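PDB 2JDJ: RedY-like protein from Hahella chejuensis, which probably takes part in the biosynthesis of the red pigment prodigiosin, as a dimeric alpha-beta barrel protein. Local coordinates for residues A[4-9]-A[90-95]. Sequence-based numbering, arbitrary orientation.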
ATOM      1  N   ILE A   4       3.530  -5.973   1.617  1.00 24.84           N
ATOM      2  CA  ILE A   4       2.924  -6.768   0.567  1.00 23.26           C
ATOM      3  C   ILE A   4       1.583  -6.130   0.251  1.00 22.52           C
ATOM      4  O   ILE A   4       0.825  -5.806   1.161  1.00 21.69           O
ATOM      5  CB  ILE A   4       2.712  -8.233   1.015  1.00 23.50           C
ATOM      6  CG1 ILE A   4       4.054  -8.889   1.374  1.00 24.10           C
ATOM      7  CG2 ILE A   4       1.973  -9.025  -0.075  1.00 22.00           C
ATOM      8  CD1 ILE A   4       3.911 -10.206   2.104  1.00 26.32           C
ATOM      9  N   ILE A   5       1.307  -5.944  -1.039  1.00 21.48           N
ATOM     10  CA  ILE A   5       0.087  -5.312  -1.505  1.00 20.59           C
ATOM     11  C   ILE A   5      -0.557  -6.256  -2.500  1.00 20.55           C
ATOM     12  O   ILE A   5       0.128  -6.784  -3.381  1.00 20.61           O
ATOM     13  CB  ILE A   5       0.405  -3.954  -2.188  1.00 20.77           C
ATOM     14  CG1 ILE A   5       0.916  -2.951  -1.148  1.00 20.70           C
ATOM     15  CG2 ILE A   5      -0.834  -3.376  -2.922  1.00 18.65           C
ATOM     16  CD1 ILE A   5       1.653  -1.740  -1.745  1.00 20.53           C
ATOM     17  N   HIS A   6      -1.859  -6.512  -2.337  1.00 20.35           N
ATOM     18  CA  HIS A   6      -2.620  -7.340  -3.295  1.00 19.09           C
ATOM     19  C   HIS A   6      -3.766  -6.566  -3.948  1.00 18.08           C
ATOM     20  O   HIS A   6      -4.466  -5.820  -3.282  1.00 17.48           O
ATOM     21  CB  HIS A   6      -3.254  -8.559  -2.607  1.00 18.77           C
ATOM     22  CG  HIS A   6      -2.275  -9.506  -2.002  1.00 21.26           C
ATOM     23  ND1 HIS A   6      -2.309  -9.854  -0.670  1.00 22.56           N
ATOM     24  CD2 HIS A   6      -1.227 -10.182  -2.539  1.00 22.57           C
ATOM     25  CE1 HIS A   6      -1.325 -10.698  -0.408  1.00 21.92           C
ATOM     26  NE2 HIS A   6      -0.665 -10.929  -1.529  1.00 22.03           N
ATOM     27  N   LYS A   7      -3.958  -6.772  -5.247  1.00 17.59           N
ATOM     28  CA  LYS A   7      -5.181  -6.362  -5.909  1.00 17.18           C
ATOM     29  C   LYS A   7      -6.090  -7.551  -5.709  1.00 17.03           C
ATOM     30  O   LYS A   7      -5.658  -8.701  -5.890  1.00 17.50           O
ATOM     31  CB  LYS A   7      -4.958  -6.137  -7.405  1.00 16.90           C
ATOM     32  CG  LYS A   7      -4.051  -4.948  -7.719  1.00 16.70           C
ATOM     33  CD  LYS A   7      -3.845  -4.837  -9.200  1.00 17.55           C
ATOM     34  CE  LYS A   7      -3.215  -3.490  -9.587  1.00 17.98           C
ATOM     35  NZ  LYS A   7      -2.847  -3.569 -11.051  1.00 19.97           N
ATOM     36  N   ILE A   8      -7.327  -7.277  -5.311  1.00 16.78           N
ATOM     37  CA  ILE A   8      -8.307  -8.324  -4.987  1.00 17.02           C
ATOM     38  C   ILE A   8      -9.540  -8.173  -5.855  1.00 17.44           C
ATOM     39  O   ILE A   8     -10.152  -7.114  -5.869  1.00 17.50           O
ATOM     40  CB  ILE A   8      -8.719  -8.235  -3.494  1.00 16.54           C
ATOM     41  CG1 ILE A   8      -7.515  -8.590  -2.596  1.00 17.69           C
ATOM     42  CG2 ILE A   8      -9.956  -9.136  -3.221  1.00 16.53           C
ATOM     43  CD1 ILE A   8      -7.665  -8.143  -1.151  1.00 18.23           C
ATOM     44  N   ARG A   9      -9.927  -9.233  -6.564  1.00 18.04           N
ATOM     45  CA  ARG A   9     -11.121  -9.186  -7.385  1.00 18.42           C
ATOM     46  C   ARG A   9     -12.206 -10.076  -6.776  1.00 19.03           C
ATOM     47  O   ARG A   9     -11.960 -11.249  -6.530  1.00 19.25           O
ATOM     48  CB  ARG A   9     -10.803  -9.660  -8.805  1.00 17.10           C
ATOM     49  CG  ARG A   9     -11.817  -9.263  -9.856  1.00 16.93           C
ATOM     50  CD  ARG A   9     -11.522  -9.922 -11.212  1.00 20.83           C
ATOM     51  NE  ARG A   9     -11.597 -11.374 -11.122  1.00 26.99           N
ATOM     52  CZ  ARG A   9     -12.703 -12.101 -11.333  1.00 31.39           C
ATOM     53  NH1 ARG A   9     -13.852 -11.538 -11.693  1.00 31.43           N
ATOM     54  NH2 ARG A   9     -12.650 -13.416 -11.205  1.00 33.15           N
ATOM     55  N   VAL A  90      -5.248 -10.970  -7.711  1.00 20.10           N
ATOM     56  CA  VAL A  90      -4.945 -10.890  -9.146  1.00 19.87           C
ATOM     57  C   VAL A  90      -3.575 -10.231  -9.431  1.00 20.41           C
ATOM     58  O   VAL A  90      -3.105 -10.211 -10.560  1.00 19.71           O
ATOM     59  CB  VAL A  90      -6.118 -10.203  -9.945  1.00 20.07           C
ATOM     60  CG1 VAL A  90      -7.420 -11.034  -9.818  1.00 21.80           C
ATOM     61  CG2 VAL A  90      -6.397  -8.787  -9.458  1.00 18.31           C
ATOM     62  N   GLU A  91      -2.970  -9.648  -8.405  1.00 20.18           N
ATOM     63  CA  GLU A  91      -1.626  -9.136  -8.508  1.00 20.73           C
ATOM     64  C   GLU A  91      -1.060  -9.003  -7.118  1.00 21.06           C
ATOM     65  O   GLU A  91      -1.792  -8.716  -6.170  1.00 20.65           O
ATOM     66  CB  GLU A  91      -1.576  -7.790  -9.250  1.00 20.46           C
ATOM     67  CG  GLU A  91      -0.129  -7.342  -9.546  1.00 20.84           C
ATOM     68  CD  GLU A  91      -0.037  -6.061 -10.351  1.00 22.45           C
ATOM     69  OE1 GLU A  91      -1.071  -5.510 -10.754  1.00 24.68           O
ATOM     70  OE2 GLU A  91       1.092  -5.599 -10.591  1.00 26.14           O
ATOM     71  N   GLU A  92       0.233  -9.278  -6.992  1.00 21.48           N
ATOM     72  CA  GLU A  92       0.956  -8.994  -5.762  1.00 22.83           C
ATOM     73  C   GLU A  92       2.096  -8.028  -6.062  1.00 23.00           C
ATOM     74  O   GLU A  92       2.828  -8.235  -7.019  1.00 23.88           O
ATOM     75  CB  GLU A  92       1.537 -10.271  -5.153  1.00 23.32           C
ATOM     76  CG  GLU A  92       2.350  -9.979  -3.904  1.00 26.24           C
ATOM     77  CD  GLU A  92       2.899 -11.226  -3.252  1.00 30.83           C
ATOM     78  OE1 GLU A  92       2.107 -12.125  -2.897  1.00 32.60           O
ATOM     79  OE2 GLU A  92       4.128 -11.288  -3.086  1.00 34.19           O
ATOM     80  N   LEU A  93       2.225  -6.978  -5.247  1.00 23.26           N
ATOM     81  CA  LEU A  93       3.373  -6.069  -5.258  1.00 23.36           C
ATOM     82  C   LEU A  93       4.016  -6.216  -3.887  1.00 23.43           C
ATOM     83  O   LEU A  93       3.303  -6.373  -2.884  1.00 24.42           O
ATOM     84  CB  LEU A  93       2.934  -4.606  -5.421  1.00 23.57           C
ATOM     85  CG  LEU A  93       2.223  -4.033  -6.657  1.00 24.96           C
ATOM     86  CD1 LEU A  93       0.800  -4.529  -6.832  1.00 25.47           C
ATOM     87  CD2 LEU A  93       2.194  -2.520  -6.589  1.00 23.97           C
ATOM     88  N   ALA A  94       5.344  -6.167  -3.822  1.00 22.46           N
ATOM     89  CA  ALA A  94       6.054  -6.302  -2.553  1.00 22.34           C
ATOM     90  C   ALA A  94       7.372  -5.523  -2.570  1.00 22.43           C
ATOM     91  O   ALA A  94       8.038  -5.444  -3.600  1.00 22.72           O
ATOM     92  CB  ALA A  94       6.326  -7.787  -2.250  1.00 22.63           C
ATOM     93  N   GLY A  95       7.748  -4.961  -1.433  1.00 21.72           N
ATOM     94  CA  GLY A  95       9.059  -4.358  -1.300  1.00 22.09           C
ATOM     95  C   GLY A  95       9.511  -4.213   0.130  1.00 22.24           C
ATOM     96  O   GLY A  95       8.736  -4.407   1.071  1.00 21.72           O
TER
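The imidazole of His6 meets Glu92 at its edge: Glu92 OE1 and the backbone O of Glu91 both lie near the ring plane, and the CB and CG of Glu92 run past His6 CD2 at 3.8 Å. The two side chains point the same way, with ring and carboxylate planes 62° apart. Only a weak hydrogen bond results, His6 NE2 to Glu92 OE1 at 3.3 Å, and the stronger partners are Glu57 for His6 ND1 and Arg64 for the other Glu92 oxygen. On this face the CG2 of Ile4 also touches the glutamate stem.

Between the antiparallel strands, Ile5 N bonds to Leu93 O and Leu93 N to Ile5 O, each 2.8 Å, while their side chains touch at CB on the face shared with Lys7 and Glu91. Val90 N bonds to Lys7 O, and Val90 CG2 packs against Lys7 CB at 3.6 Å.

Lys7, extended beyond CG (chi4 171° placing NZ), lies side by side with Glu91, Lys7 CD against Glu91 CB at 3.7 Å. Lys7 NZ reaches OE1 of Glu91 in its own chain at 2.6 Å, nearly along the C-O axis. It also bridges to Glu91 OE2 of the second subunit, and reciprocally. A methionine in place of Lys7 would probably leave Glu91 of both subunits without their shared cation. The contact thus joins inner strand 2-10 to outer strand 87-97, and its lysines and glutamates pair within and between subunits, which probably helps hold the dimer together, consistent with a dimeric alpha-beta barrel.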